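Local coordinates for pentacotripeptide-repeat region of PRORP domain-containing protein (Brachypodium distachyon, PDB 4ME2) that probably binds RNA sequence-specifically, as a small chloroplast pentatricopeptide repeat protein linked to group II intron RNA, at residues V143-I147 with A186-V190; V179-R185 with G213-L219; Y191-R196 with E225-D229; E201-Y207 with L230-R236. One frame throughout, in Å; residues are numbered along the deposited sequence.

Interaction 1 of 4, residues V143-I147 with A186-V190; sequences VEAFI and AAWRV
Ala186 opens the second segment against Val143, joining helix 184-197 to helix 133-151 in the stacked helix-turn-helix array of a pentatricopeptide repeat protein. The two helices run nearly parallel, their local axes 10.0 Å apart and 8° from alignment, as neighbouring helices of a helical-repeat stack. Ala186 CB lies 4.0 Å from Val143 CG2, and its carbonyl oxygen faces CG1 of the same valine. Ala187 and Trp188 leave this interface for the other side of their helix, where helices 168-180, 204-216 and 220-236 receive them. Arg189 carries the polar half of the contact. Its chain leaves CB toward helix 133-151 and, bent at chi2 and chi3, sets the guanidinium beside Glu144 and Ile147. There NH1 donates to Glu144 OE1 at 2.6 Å in a salt bridge with an N-H...O angle of 133°. The carboxylate oxygen lies within the guanidinium plane, whereas NH1 reaches it on the syn side, tilted from the carboxylate plane. Ile147 supplies an apolar lid: its CD1 sits over the centre of one guanidinium face, 3.7 Å from Arg189 CZ. One side of the charged group thus rests on hydrocarbon while its edge meets the acid, at the margin of an otherwise buried contact. Val190 closes the segment in the apolar layer that Leu171 and Val175 of helix 168-180 extend. Its CG2 points back along the backbone N side, anti to the carbonyl carbon, and crosses the Val143 side chain at about a right angle, bringing Val190 CG2 to a tight 3.5 Å from Val143 CG1.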
loop_
_atom_site.group_PDB
_atom_site.type_symbol
_atom_site.label_atom_id
_atom_site.label_comp_id
_atom_site.label_asym_id
_atom_site.label_seq_id
_atom_site.Cartn_x
_atom_site.Cartn_y
_atom_site.Cartn_z
ATOM N N VAL A 143 -3.658 2.911 0.168
ATOM C CA VAL A 143 -4.219 2.106 1.251
ATOM C C VAL A 143 -5.720 1.885 1.058
ATOM O O VAL A 143 -6.211 0.774 1.252
ATOM C CB VAL A 143 -3.892 2.687 2.641
ATOM C CG1 VAL A 143 -4.715 2.004 3.720
ATOM C CG2 VAL A 143 -2.409 2.521 2.927
ATOM N N GLU A 144 -6.442 2.927 0.653
ATOM C CA GLU A 144 -7.854 2.758 0.307
ATOM C C GLU A 144 -8.034 1.745 -0.822
ATOM O O GLU A 144 -8.959 0.936 -0.777
ATOM C CB GLU A 144 -8.502 4.092 -0.067
ATOM C CG GLU A 144 -8.598 5.067 1.093
ATOM C CD GLU A 144 -9.378 4.516 2.267
ATOM O OE1 GLU A 144 -10.537 4.087 2.069
ATOM O OE2 GLU A 144 -8.840 4.516 3.392
ATOM N N ALA A 145 -7.140 1.780 -1.812
ATOM C CA ALA A 145 -7.207 0.866 -2.956
ATOM C C ALA A 145 -6.948 -0.579 -2.536
ATOM O O ALA A 145 -7.575 -1.500 -3.057
ATOM C CB ALA A 145 -6.244 1.297 -4.059
ATOM N N PHE A 146 -6.033 -0.762 -1.591
ATOM C CA PHE A 146 -5.725 -2.078 -1.054
ATOM C C PHE A 146 -6.941 -2.637 -0.323
ATOM O O PHE A 146 -7.334 -3.778 -0.549
ATOM C CB PHE A 146 -4.515 -1.991 -0.118
ATOM C CG PHE A 146 -4.284 -3.227 0.714
ATOM C CD1 PHE A 146 -4.230 -4.491 0.128
ATOM C CD2 PHE A 146 -4.081 -3.122 2.085
ATOM C CE1 PHE A 146 -4.000 -5.625 0.897
ATOM C CE2 PHE A 146 -3.843 -4.249 2.862
ATOM C CZ PHE A 146 -3.806 -5.503 2.267
ATOM N N ILE A 147 -7.543 -1.826 0.540
ATOM C CA ILE A 147 -8.698 -2.288 1.311
ATOM C C ILE A 147 -9.841 -2.657 0.367
ATOM O O ILE A 147 -10.463 -3.712 0.520
ATOM C CB ILE A 147 -9.129 -1.261 2.383
ATOM C CG1 ILE A 147 -8.028 -1.128 3.438
ATOM C CG2 ILE A 147 -10.437 -1.679 3.047
ATOM C CD1 ILE A 147 -8.214 0.030 4.398
ATOM N N ALA A 186 -4.413 6.213 7.601
ATOM C CA ALA A 186 -4.198 5.051 6.732
ATOM C C ALA A 186 -3.894 3.790 7.547
ATOM O O ALA A 186 -4.471 2.728 7.293
ATOM C CB ALA A 186 -3.094 5.324 5.714
ATOM N N ALA A 187 -3.005 3.909 8.533
ATOM C CA ALA A 187 -2.680 2.769 9.396
ATOM C C ALA A 187 -3.930 2.289 10.148
ATOM O O ALA A 187 -4.236 1.087 10.193
ATOM C CB ALA A 187 -1.559 3.134 10.369
ATOM N N TRP A 188 -4.666 3.234 10.723
ATOM C CA TRP A 188 -5.911 2.894 11.387
ATOM C C TRP A 188 -6.865 2.184 10.449
ATOM O O TRP A 188 -7.475 1.177 10.823
ATOM C CB TRP A 188 -6.558 4.129 11.988
ATOM C CG TRP A 188 -7.907 3.804 12.524
ATOM C CD1 TRP A 188 -9.140 4.112 11.966
ATOM C CD2 TRP A 188 -8.205 3.014 13.712
ATOM N NE1 TRP A 188 -10.153 3.610 12.734
ATOM C CE2 TRP A 188 -9.661 2.946 13.799
ATOM C CE3 TRP A 188 -7.438 2.408 14.695
ATOM C CZ2 TRP A 188 -10.301 2.277 14.828
ATOM C CZ3 TRP A 188 -8.092 1.739 15.731
ATOM C CH2 TRP A 188 -9.489 1.675 15.793
ATOM N N ARG A 189 -6.995 2.694 9.224
ATOM C CA ARG A 189 -7.897 2.091 8.240
ATOM C C ARG A 189 -7.582 0.614 8.041
ATOM O O ARG A 189 -8.483 -0.224 8.091
ATOM C CB ARG A 189 -7.857 2.844 6.902
ATOM C CG ARG A 189 -8.759 4.073 6.842
ATOM C CD ARG A 189 -9.916 3.903 5.854
ATOM N NE ARG A 189 -10.682 2.679 6.058
ATOM C CZ ARG A 189 -11.262 1.966 5.091
ATOM N NH1 ARG A 189 -11.168 2.328 3.818
ATOM N NH2 ARG A 189 -11.936 0.869 5.402
ATOM N N VAL A 190 -6.305 0.297 7.830
ATOM C CA VAL A 190 -5.876 -1.095 7.638
ATOM C C VAL A 190 -6.124 -1.935 8.891
ATOM O O VAL A 190 -6.684 -3.041 8.815
ATOM C CB VAL A 190 -4.379 -1.198 7.272
ATOM C CG1 VAL A 190 -3.922 -2.650 7.314
ATOM C CG2 VAL A 190 -4.115 -0.603 5.899
#

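Interaction 2 of 4, residues V179-R185 with G213-L219; sequences VAKGRAR and GMKRLGL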
loop_
_atom_site.group_PDB
_atom_site.type_symbol
_atom_site.label_atom_id
_atom_site.label_comp_id
_atom_site.label_asym_id
_atom_site.label_seq_id
_atom_site.Cartn_x
_atom_site.Cartn_y
_atom_site.Cartn_z
ATOM N N VAL A 179 2.809 3.844 9.886
ATOM C CA VAL A 179 3.027 4.582 11.123
ATOM C C VAL A 179 4.356 5.354 11.078
ATOM O O VAL A 179 4.393 6.546 11.392
ATOM C CB VAL A 179 2.921 3.661 12.351
ATOM C CG1 VAL A 179 3.500 4.339 13.570
ATOM C CG2 VAL A 179 1.459 3.276 12.588
ATOM N N ALA A 180 5.431 4.699 10.646
ATOM C CA ALA A 180 6.728 5.378 10.536
ATOM C C ALA A 180 6.683 6.594 9.593
ATOM O O ALA A 180 7.327 7.614 9.854
ATOM C CB ALA A 180 7.828 4.398 10.129
ATOM N N LYS A 181 5.905 6.483 8.517
ATOM C CA LYS A 181 5.762 7.567 7.546
ATOM C C LYS A 181 4.790 8.649 7.985
ATOM O O LYS A 181 4.591 9.627 7.261
ATOM C CB LYS A 181 5.328 7.022 6.189
ATOM C CG LYS A 181 6.491 6.621 5.315
ATOM C CD LYS A 181 7.273 7.841 4.868
ATOM C CE LYS A 181 8.595 7.396 4.295
ATOM N NZ LYS A 181 9.503 8.543 4.051
ATOM N N GLY A 182 4.194 8.479 9.162
ATOM C CA GLY A 182 3.251 9.457 9.708
ATOM C C GLY A 182 1.836 9.379 9.162
ATOM O O GLY A 182 1.036 10.296 9.375
ATOM N N ARG A 183 1.503 8.282 8.487
ATOM C CA ARG A 183 0.187 8.154 7.867
ATOM C C ARG A 183 -0.761 7.421 8.808
ATOM O O ARG A 183 -1.091 6.243 8.614
ATOM C CB ARG A 183 0.281 7.482 6.488
ATOM C CG ARG A 183 1.267 8.127 5.510
ATOM C CD ARG A 183 1.184 9.649 5.445
ATOM N NE ARG A 183 -0.179 10.143 5.255
ATOM C CZ ARG A 183 -0.609 11.329 5.686
ATOM N NH1 ARG A 183 0.216 12.150 6.333
ATOM N NH2 ARG A 183 -1.866 11.698 5.474
ATOM N N ALA A 184 -1.201 8.150 9.828
ATOM C CA ALA A 184 -1.938 7.581 10.951
ATOM C C ALA A 184 -3.315 7.064 10.572
ATOM O O ALA A 184 -3.686 5.948 10.939
ATOM C CB ALA A 184 -2.050 8.603 12.068
ATOM N N ARG A 185 -4.075 7.880 9.850
ATOM C CA ARG A 185 -5.408 7.480 9.425
ATOM C C ARG A 185 -5.358 6.232 8.541
ATOM O O ARG A 185 -6.167 5.314 8.712
ATOM C CB ARG A 185 -6.106 8.640 8.699
ATOM C CG ARG A 185 -7.514 8.330 8.209
ATOM C CD ARG A 185 -8.434 7.880 9.334
ATOM N NE ARG A 185 -8.562 8.886 10.389
ATOM C CZ ARG A 185 -9.084 8.659 11.588
ATOM N NH1 ARG A 185 -9.539 7.454 11.906
ATOM N NH2 ARG A 185 -9.147 9.645 12.477
ATOM N N GLY A 213 1.786 4.125 17.961
ATOM C CA GLY A 213 1.722 4.919 16.738
ATOM C C GLY A 213 0.591 5.937 16.744
ATOM O O GLY A 213 0.808 7.113 16.459
ATOM N N MET A 214 -0.613 5.484 17.074
ATOM C CA MET A 214 -1.766 6.387 17.110
ATOM C C MET A 214 -1.544 7.520 18.105
ATOM O O MET A 214 -1.813 8.682 17.799
ATOM C CB MET A 214 -3.048 5.623 17.424
ATOM C CG MET A 214 -3.459 4.618 16.358
ATOM S SD MET A 214 -3.702 5.300 14.705
ATOM C CE MET A 214 -2.113 4.937 13.948
ATOM N N LYS A 215 -1.029 7.179 19.281
ATOM C CA LYS A 215 -0.789 8.179 20.319
ATOM C C LYS A 215 0.217 9.216 19.844
ATOM O O LYS A 215 -0.040 10.419 19.889
ATOM C CB LYS A 215 -0.302 7.508 21.601
ATOM C CG LYS A 215 0.004 8.480 22.724
ATOM C CD LYS A 215 0.260 7.728 24.015
ATOM C CE LYS A 215 0.033 8.625 25.216
ATOM N NZ LYS A 215 -0.110 7.818 26.459
ATOM N N ARG A 216 1.360 8.731 19.368
ATOM C CA ARG A 216 2.442 9.586 18.901
ATOM C C ARG A 216 1.988 10.568 17.812
ATOM O O ARG A 216 2.446 11.704 17.761
ATOM C CB ARG A 216 3.604 8.711 18.405
ATOM C CG ARG A 216 4.907 9.443 18.114
ATOM C CD ARG A 216 6.031 8.473 17.755
ATOM N NE ARG A 216 5.734 7.724 16.538
ATOM C CZ ARG A 216 5.899 8.211 15.314
ATOM N NH1 ARG A 216 6.369 9.440 15.151
ATOM N NH2 ARG A 216 5.598 7.474 14.256
ATOM N N LEU A 217 1.071 10.125 16.956
ATOM C CA LEU A 217 0.613 10.923 15.823
ATOM C C LEU A 217 -0.668 11.719 16.095
ATOM O O LEU A 217 -1.193 12.393 15.207
ATOM C CB LEU A 217 0.449 10.034 14.586
ATOM C CG LEU A 217 1.767 9.411 14.126
ATOM C CD1 LEU A 217 1.508 8.256 13.170
ATOM C CD2 LEU A 217 2.660 10.465 13.494
ATOM N N GLY A 218 -1.159 11.639 17.324
ATOM C CA GLY A 218 -2.257 12.493 17.762
ATOM C C GLY A 218 -3.658 11.976 17.504
ATOM O O GLY A 218 -4.626 12.719 17.675
ATOM N N LEU A 219 -3.783 10.715 17.087
ATOM C CA LEU A 219 -5.106 10.100 16.968
ATOM C C LEU A 219 -5.425 9.410 18.283
ATOM O O LEU A 219 -5.330 8.184 18.386
ATOM C CB LEU A 219 -5.172 9.077 15.827
ATOM C CG LEU A 219 -4.744 9.372 14.387
ATOM C CD1 LEU A 219 -5.669 8.685 13.385
ATOM C CD2 LEU A 219 -4.602 10.852 14.073
HETATM O O HOH W 1 6.009 9.645 11.939
#
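Two leucines converge on the Ala184 methyl: Leu219 sets CG 3.6 Å from Ala184 CB, and Leu217 brings CD1 to 3.7 Å from the same Ala184 CB. The leucines come from the turn that ends helix 204-216, the alanine from the first turn of helix 184-197. Met214 enters beside them, its chain bent at chi2 and chi3 to lay CE 3.5 Å from Ala184 O and to face Val179 CG2. Val179 CG1, anti to the backbone N (chi1 165°), lies against Gly213 CA at 3.7 Å; the close approach is possible because Gly213 has no CB there. Arg216, bent at chi3, brings NH2 to water 1, which accepts from Arg216 NH2 and donates to Ala180 O, both at 3.2 Å. Leu219 CD1 also lies over one face of the Arg185 guanidinium, offset toward its rim, while Arg185 NH1 forms a salt bridge with Glu222. Replacing Leu219 by an alanine would probably leave the Ala184 methyl less covered and the Arg185 guanidinium without its apolar neighbour. Both segments contain Schellman motifs, at Gly182 and Gly218, where a glycine with positive phi ends each helix. The contact therefore joins the turn between helices 168-180 and 184-197 to the one between helices 204-216 and 220-236, with Ala187 of helix 184-197 packing on both Val179 and Met214.

Interaction 3 of 4, residues Y191-R196 with E225-D229; sequences YEAAVR and EVEAD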
loop_
_atom_site.group_PDB
_atom_site.type_symbol
_atom_site.label_atom_id
_atom_site.label_comp_id
_atom_site.label_asym_id
_atom_site.label_seq_id
_atom_site.Cartn_x
_atom_site.Cartn_y
_atom_site.Cartn_z
ATOM N N TYR A 191 -5.676 -1.420 10.035
ATOM C CA TYR A 191 -5.855 -2.120 11.304
ATOM C C TYR A 191 -7.333 -2.412 11.579
ATOM O O TYR A 191 -7.699 -3.536 11.932
ATOM C CB TYR A 191 -5.226 -1.326 12.455
ATOM C CG TYR A 191 -5.485 -1.926 13.819
ATOM C CD1 TYR A 191 -6.550 -1.479 14.604
ATOM C CD2 TYR A 191 -4.671 -2.939 14.325
ATOM C CE1 TYR A 191 -6.795 -2.027 15.859
ATOM C CE2 TYR A 191 -4.905 -3.491 15.580
ATOM C CZ TYR A 191 -5.968 -3.033 16.338
ATOM O OH TYR A 191 -6.199 -3.580 17.578
ATOM N N GLU A 192 -8.182 -1.406 11.399
ATOM C CA GLU A 192 -9.608 -1.566 11.652
ATOM C C GLU A 192 -10.247 -2.591 10.715
ATOM O O GLU A 192 -10.948 -3.493 11.170
ATOM C CB GLU A 192 -10.336 -0.229 11.547
ATOM C CG GLU A 192 -11.843 -0.353 11.667
ATOM C CD GLU A 192 -12.546 0.973 11.492
ATOM O OE1 GLU A 192 -13.261 1.391 12.425
ATOM O OE2 GLU A 192 -12.377 1.603 10.428
ATOM N N ALA A 193 -9.995 -2.457 9.415
ATOM C CA ALA A 193 -10.602 -3.352 8.428
ATOM C C ALA A 193 -10.153 -4.804 8.603
ATOM O O ALA A 193 -10.984 -5.712 8.606
ATOM C CB ALA A 193 -10.329 -2.865 7.012
ATOM N N ALA A 194 -8.851 -5.017 8.770
ATOM C CA ALA A 194 -8.300 -6.371 8.840
ATOM C C ALA A 194 -8.409 -7.007 10.226
ATOM O O ALA A 194 -8.898 -8.132 10.365
ATOM C CB ALA A 194 -6.856 -6.386 8.362
ATOM N N VAL A 195 -7.956 -6.280 11.247
ATOM C CA VAL A 195 -7.859 -6.820 12.607
ATOM C C VAL A 195 -9.179 -6.749 13.373
ATOM O O VAL A 195 -9.694 -7.773 13.826
ATOM C CB VAL A 195 -6.742 -6.125 13.419
ATOM C CG1 VAL A 195 -6.801 -6.544 14.881
ATOM C CG2 VAL A 195 -5.376 -6.439 12.828
ATOM N N ARG A 196 -9.721 -5.545 13.529
ATOM C CA ARG A 196 -10.945 -5.361 14.303
ATOM C C ARG A 196 -12.161 -5.982 13.625
ATOM O O ARG A 196 -12.801 -6.870 14.188
ATOM C CB ARG A 196 -11.185 -3.879 14.595
ATOM C CG ARG A 196 -10.217 -3.312 15.620
ATOM C CD ARG A 196 -10.189 -1.790 15.628
ATOM N NE ARG A 196 -11.405 -1.170 16.159
ATOM C CZ ARG A 196 -11.744 -1.125 17.447
ATOM N NH1 ARG A 196 -10.980 -1.689 18.373
ATOM N NH2 ARG A 196 -12.865 -0.523 17.809
ATOM N N GLU A 225 -8.740 2.873 21.352
ATOM C CA GLU A 225 -9.311 1.634 20.817
ATOM C C GLU A 225 -8.266 0.520 20.833
ATOM O O GLU A 225 -8.535 -0.589 21.297
ATOM C CB GLU A 225 -9.826 1.829 19.388
ATOM C CG GLU A 225 -10.935 2.857 19.223
ATOM C CD GLU A 225 -12.321 2.285 19.440
ATOM O OE1 GLU A 225 -13.284 2.922 18.984
ATOM O OE2 GLU A 225 -12.460 1.208 20.049
ATOM N N VAL A 226 -7.072 0.825 20.333
ATOM C CA VAL A 226 -6.003 -0.169 20.285
ATOM C C VAL A 226 -5.612 -0.609 21.694
ATOM O O VAL A 226 -5.419 -1.800 21.944
ATOM C CB VAL A 226 -4.756 0.332 19.532
ATOM C CG1 VAL A 226 -3.715 -0.778 19.467
ATOM C CG2 VAL A 226 -5.112 0.801 18.128
ATOM N N GLU A 227 -5.514 0.340 22.621
ATOM C CA GLU A 227 -5.199 -0.008 24.002
ATOM C C GLU A 227 -6.237 -0.970 24.584
ATOM O O GLU A 227 -5.892 -1.873 25.336
ATOM C CB GLU A 227 -5.047 1.245 24.865
ATOM C CG GLU A 227 -3.843 2.097 24.477
ATOM C CD GLU A 227 -3.658 3.325 25.355
ATOM O OE1 GLU A 227 -4.487 3.560 26.262
ATOM O OE2 GLU A 227 -2.672 4.060 25.138
ATOM N N ALA A 228 -7.503 -0.782 24.216
ATOM C CA ALA A 228 -8.569 -1.698 24.617
ATOM C C ALA A 228 -8.328 -3.099 24.039
ATOM O O ALA A 228 -8.437 -4.103 24.746
ATOM C CB ALA A 228 -9.925 -1.153 24.182
ATOM N N ASP A 229 -7.976 -3.158 22.755
ATOM C CA ASP A 229 -7.669 -4.431 22.102
ATOM C C ASP A 229 -6.453 -5.115 22.735
ATOM O O ASP A 229 -6.476 -6.320 22.985
ATOM C CB ASP A 229 -7.432 -4.228 20.600
ATOM C CG ASP A 229 -8.669 -3.742 19.862
ATOM O OD1 ASP A 229 -9.790 -3.862 20.404
ATOM O OD2 ASP A 229 -8.519 -3.235 18.727
#
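Arg196 reaches from helix 184-197 to Asp229 and Glu225 of helix 220-236, joining two nearly parallel helices of the pentatricopeptide repeat fold. The local axes stand 12.9 Å apart at 15°, so long side chains must span the gap. From Arg196 CB the chain heads toward the other helix. CG passes 3.5 Å from Asp229 OD2, and CD stays near that oxygen. A turn about the CG-CD bond (chi3 70°) swings the guanidinium across both acids. NE rests near the ring of Trp188, which packs on it from the same helix. NH1 donates to Asp229 OD2 at 2.9 Å, with the oxygen in the guanidinium plane and the nitrogen on the syn side of a carboxylate nearly coplanar with the guanidinium. NH2 reaches Glu225 OE2, also at 2.9 Å, through a weak bond within a salt bridge; this carboxylate is turned 61° from the guanidinium. Glu225 CB covers one guanidinium face, toward its rim. One positive group thus ties together two acids a helical turn apart, which probably eases the repulsion between them. Tyr191 enters beside this network, CE1 at 4.0 Å from Val226 CG2, its ring backed by Val195 CB over one face. A wider pi-type turn at 191-196 lets Tyr191 O accept from both Val195 N and Arg196 N. Asp229 OD2 is gripped twice, for besides Arg196 it takes a hydrogen bond from the tyrosine on its anti lone pair, with Tyr191 OH 2.6 Å from Asp229 OD2.

Interaction 4 of 4, residues E201-Y207 with L230-R236; sequences EVDEYMY and LADWEAR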
loop_
_atom_site.group_PDB
_atom_site.type_symbol
_atom_site.label_atom_id
_atom_site.label_comp_id
_atom_site.label_asym_id
_atom_site.label_seq_id
_atom_site.Cartn_x
_atom_site.Cartn_y
_atom_site.Cartn_z
ATOM N N GLU A 201 -6.826 -12.581 13.355
ATOM C CA GLU A 201 -6.150 -12.793 14.641
ATOM C C GLU A 201 -4.690 -12.373 14.569
ATOM O O GLU A 201 -3.909 -12.927 13.797
ATOM C CB GLU A 201 -6.277 -14.249 15.121
ATOM C CG GLU A 201 -7.217 -14.463 16.307
ATOM C CD GLU A 201 -6.503 -14.797 17.615
ATOM O OE1 GLU A 201 -5.314 -15.186 17.575
ATOM O OE2 GLU A 201 -7.139 -14.679 18.687
ATOM N N VAL A 202 -4.333 -11.377 15.371
ATOM C CA VAL A 202 -3.023 -10.743 15.278
ATOM C C VAL A 202 -2.225 -10.896 16.580
ATOM O O VAL A 202 -2.749 -11.394 17.577
ATOM C CB VAL A 202 -3.179 -9.260 14.869
ATOM C CG1 VAL A 202 -3.431 -8.384 16.086
ATOM C CG2 VAL A 202 -1.975 -8.792 14.069
ATOM N N ASP A 203 -0.966 -10.466 16.564
ATOM C CA ASP A 203 -0.045 -10.658 17.686
ATOM C C ASP A 203 0.016 -9.434 18.600
ATOM O O ASP A 203 -0.558 -8.388 18.291
ATOM C CB ASP A 203 1.360 -10.993 17.153
ATOM C CG ASP A 203 2.403 -11.132 18.261
ATOM O OD1 ASP A 203 2.161 -11.889 19.227
ATOM O OD2 ASP A 203 3.467 -10.482 18.165
ATOM N N GLU A 204 0.713 -9.573 19.727
ATOM C CA GLU A 204 0.983 -8.445 20.614
ATOM C C GLU A 204 1.707 -7.341 19.863
ATOM O O GLU A 204 1.436 -6.159 20.077
ATOM C CB GLU A 204 1.825 -8.875 21.816
ATOM C CG GLU A 204 2.252 -7.725 22.717
ATOM C CD GLU A 204 2.981 -8.189 23.965
ATOM O OE1 GLU A 204 3.641 -9.250 23.923
ATOM O OE2 GLU A 204 2.899 -7.483 24.992
ATOM N N TYR A 205 2.633 -7.738 18.991
ATOM C CA TYR A 205 3.395 -6.786 18.186
ATOM C C TYR A 205 2.520 -5.820 17.378
ATOM O O TYR A 205 2.785 -4.627 17.366
ATOM C CB TYR A 205 4.394 -7.509 17.277
ATOM C CG TYR A 205 5.291 -6.585 16.485
ATOM C CD1 TYR A 205 6.029 -5.588 17.118
ATOM C CD2 TYR A 205 5.402 -6.714 15.104
ATOM C CE1 TYR A 205 6.848 -4.740 16.398
ATOM C CE2 TYR A 205 6.224 -5.876 14.374
ATOM C CZ TYR A 205 6.940 -4.891 15.028
ATOM O OH TYR A 205 7.760 -4.059 14.315
ATOM N N MET A 206 1.488 -6.323 16.706
ATOM C CA MET A 206 0.592 -5.435 15.960
ATOM C C MET A 206 -0.051 -4.396 16.879
ATOM O O MET A 206 -0.152 -3.221 16.522
ATOM C CB MET A 206 -0.491 -6.226 15.237
ATOM C CG MET A 206 -1.567 -5.369 14.585
ATOM S SD MET A 206 -0.969 -4.331 13.236
ATOM C CE MET A 206 -1.222 -5.421 11.839
ATOM N N TYR A 207 -0.490 -4.838 18.054
ATOM C CA TYR A 207 -1.129 -3.937 19.014
ATOM C C TYR A 207 -0.179 -2.842 19.482
ATOM O O TYR A 207 -0.558 -1.673 19.569
ATOM C CB TYR A 207 -1.668 -4.709 20.221
ATOM C CG TYR A 207 -2.746 -5.707 19.884
ATOM C CD1 TYR A 207 -3.860 -5.335 19.139
ATOM C CD2 TYR A 207 -2.660 -7.026 20.322
ATOM C CE1 TYR A 207 -4.853 -6.247 18.828
ATOM C CE2 TYR A 207 -3.646 -7.945 20.014
ATOM C CZ TYR A 207 -4.739 -7.550 19.273
ATOM O OH TYR A 207 -5.718 -8.456 18.967
ATOM N N LEU A 230 -5.400 -4.341 22.985
ATOM C CA LEU A 230 -4.201 -4.843 23.662
ATOM C C LEU A 230 -4.528 -5.376 25.059
ATOM O O LEU A 230 -4.069 -6.459 25.434
ATOM C CB LEU A 230 -3.119 -3.760 23.733
ATOM C CG LEU A 230 -1.830 -4.106 24.488
ATOM C CD1 LEU A 230 -1.232 -5.428 24.022
ATOM C CD2 LEU A 230 -0.816 -2.980 24.360
ATOM N N ALA A 231 -5.332 -4.627 25.815
ATOM C CA ALA A 231 -5.767 -5.075 27.143
ATOM C C ALA A 231 -6.522 -6.400 27.051
ATOM O O ALA A 231 -6.300 -7.306 27.855
ATOM C CB ALA A 231 -6.620 -4.014 27.829
ATOM N N ASP A 232 -7.405 -6.501 26.058
ATOM C CA ASP A 232 -8.156 -7.721 25.795
ATOM C C ASP A 232 -7.180 -8.869 25.535
ATOM O O ASP A 232 -7.335 -9.963 26.078
ATOM C CB ASP A 232 -9.087 -7.512 24.601
ATOM C CG ASP A 232 -10.055 -8.663 24.397
ATOM O OD1 ASP A 232 -11.201 -8.559 24.876
ATOM O OD2 ASP A 232 -9.679 -9.666 23.749
ATOM N N TRP A 233 -6.164 -8.605 24.716
ATOM C CA TRP A 233 -5.121 -9.592 24.451
ATOM C C TRP A 233 -4.389 -9.981 25.714
ATOM O O TRP A 233 -4.222 -11.165 25.995
ATOM C CB TRP A 233 -4.168 -9.087 23.367
ATOM C CG TRP A 233 -3.138 -10.092 22.946
ATOM C CD1 TRP A 233 -3.218 -11.014 21.909
ATOM C CD2 TRP A 233 -1.832 -10.312 23.556
ATOM N NE1 TRP A 233 -2.077 -11.769 21.838
ATOM C CE2 TRP A 233 -1.204 -11.399 22.800
ATOM C CE3 TRP A 233 -1.144 -9.739 24.617
ATOM C CZ2 TRP A 233 0.059 -11.872 23.109
ATOM C CZ3 TRP A 233 0.132 -10.226 24.922
ATOM C CH2 TRP A 233 0.716 -11.268 24.185
ATOM N N GLU A 234 -3.971 -8.996 26.503
ATOM C CA GLU A 234 -3.214 -9.270 27.724
ATOM C C GLU A 234 -3.997 -10.143 28.707
ATOM O O GLU A 234 -3.445 -11.080 29.281
ATOM C CB GLU A 234 -2.774 -7.970 28.393
ATOM C CG GLU A 234 -1.581 -7.303 27.731
ATOM C CD GLU A 234 -1.320 -5.913 28.277
ATOM O OE1 GLU A 234 -2.238 -5.327 28.892
ATOM O OE2 GLU A 234 -0.195 -5.402 28.091
ATOM N N ALA A 235 -5.284 -9.846 28.883
ATOM C CA ALA A 235 -6.128 -10.618 29.802
ATOM C C ALA A 235 -6.223 -12.089 29.385
ATOM O O ALA A 235 -6.500 -12.960 30.215
ATOM C CB ALA A 235 -7.511 -9.995 29.920
ATOM N N ARG A 236 -5.985 -12.349 28.100
ATOM C CA ARG A 236 -5.923 -13.708 27.564
ATOM C C ARG A 236 -4.540 -14.323 27.791
ATOM O O ARG A 236 -4.438 -15.447 28.288
ATOM C CB ARG A 236 -6.279 -13.725 26.071
ATOM C CG ARG A 236 -7.747 -13.474 25.751
ATOM C CD ARG A 236 -7.996 -13.510 24.249
ATOM N NE ARG A 236 -7.987 -12.178 23.642
ATOM C CZ ARG A 236 -7.456 -11.895 22.454
ATOM N NH1 ARG A 236 -6.871 -12.844 21.735
ATOM N NH2 ARG A 236 -7.500 -10.657 21.985
#
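Glu204 lays its whole side chain against the Trp233 indole, CB over the face and the carboxylate at the outer edge of that face, its plane 32° from the ring. CB stands 3.7 Å from the centroid of the Trp233 six-membered ring, 17° off its normal, a CH-pi contact. The chain beyond stays extended and crosses the indole at about a right angle, leaving the carboxylate beside CZ3 and CH2. Tyr207 meets the same tryptophan obliquely, planes at 56°, with CE2 3.6 Å from Trp233 CB. Val202 CG1 covers one Tyr207 face and the Leu230 backbone the other, while Leu230 CD1 packs 3.9 Å from Tyr207 CB. With an alanine in place of Trp233, a gap is likely to open beside Tyr207, and the Glu204 stem would lose its aromatic support. On the solvent-exposed side, Arg236 grips Asp232 OD2 side-on with NE and NH2, while its NH1 makes a long salt bridge of 3.6 Å with Glu201 OE2. Asp203 caps helix 204-216, its OD2 accepting from Tyr205 N at 3.0 Å. The start of helix 204-216 thus meets the end of helix 220-236, consecutive helices packed roughly antiparallel, a helix-turn-helix hairpin of the kind this repeat fold is built from.

Along the chain, interaction 1 closes before interactions 3 and 4 open, while interaction 2 interleaves with each of the others, and interactions 3 and 4 interleave with each other. Helix 184-197 serves three: interaction 2 uses its start, interaction 1 its middle and interaction 3 its end. Interactions 1 and 2 have centres about 13 Å apart and meet through Ala187 and Met214. Interactions 1 and 3, also about 13 Å apart, are joined by Trp188, which packs on Arg196, Glu225 and Val226. Interactions 3 and 4 share helix 220-236, with centres about 10 Å apart, and Tyr191 touches Tyr207. Contacts between successive and more distant helices form one chain of packing through the C-terminal half of this helical-repeat protein.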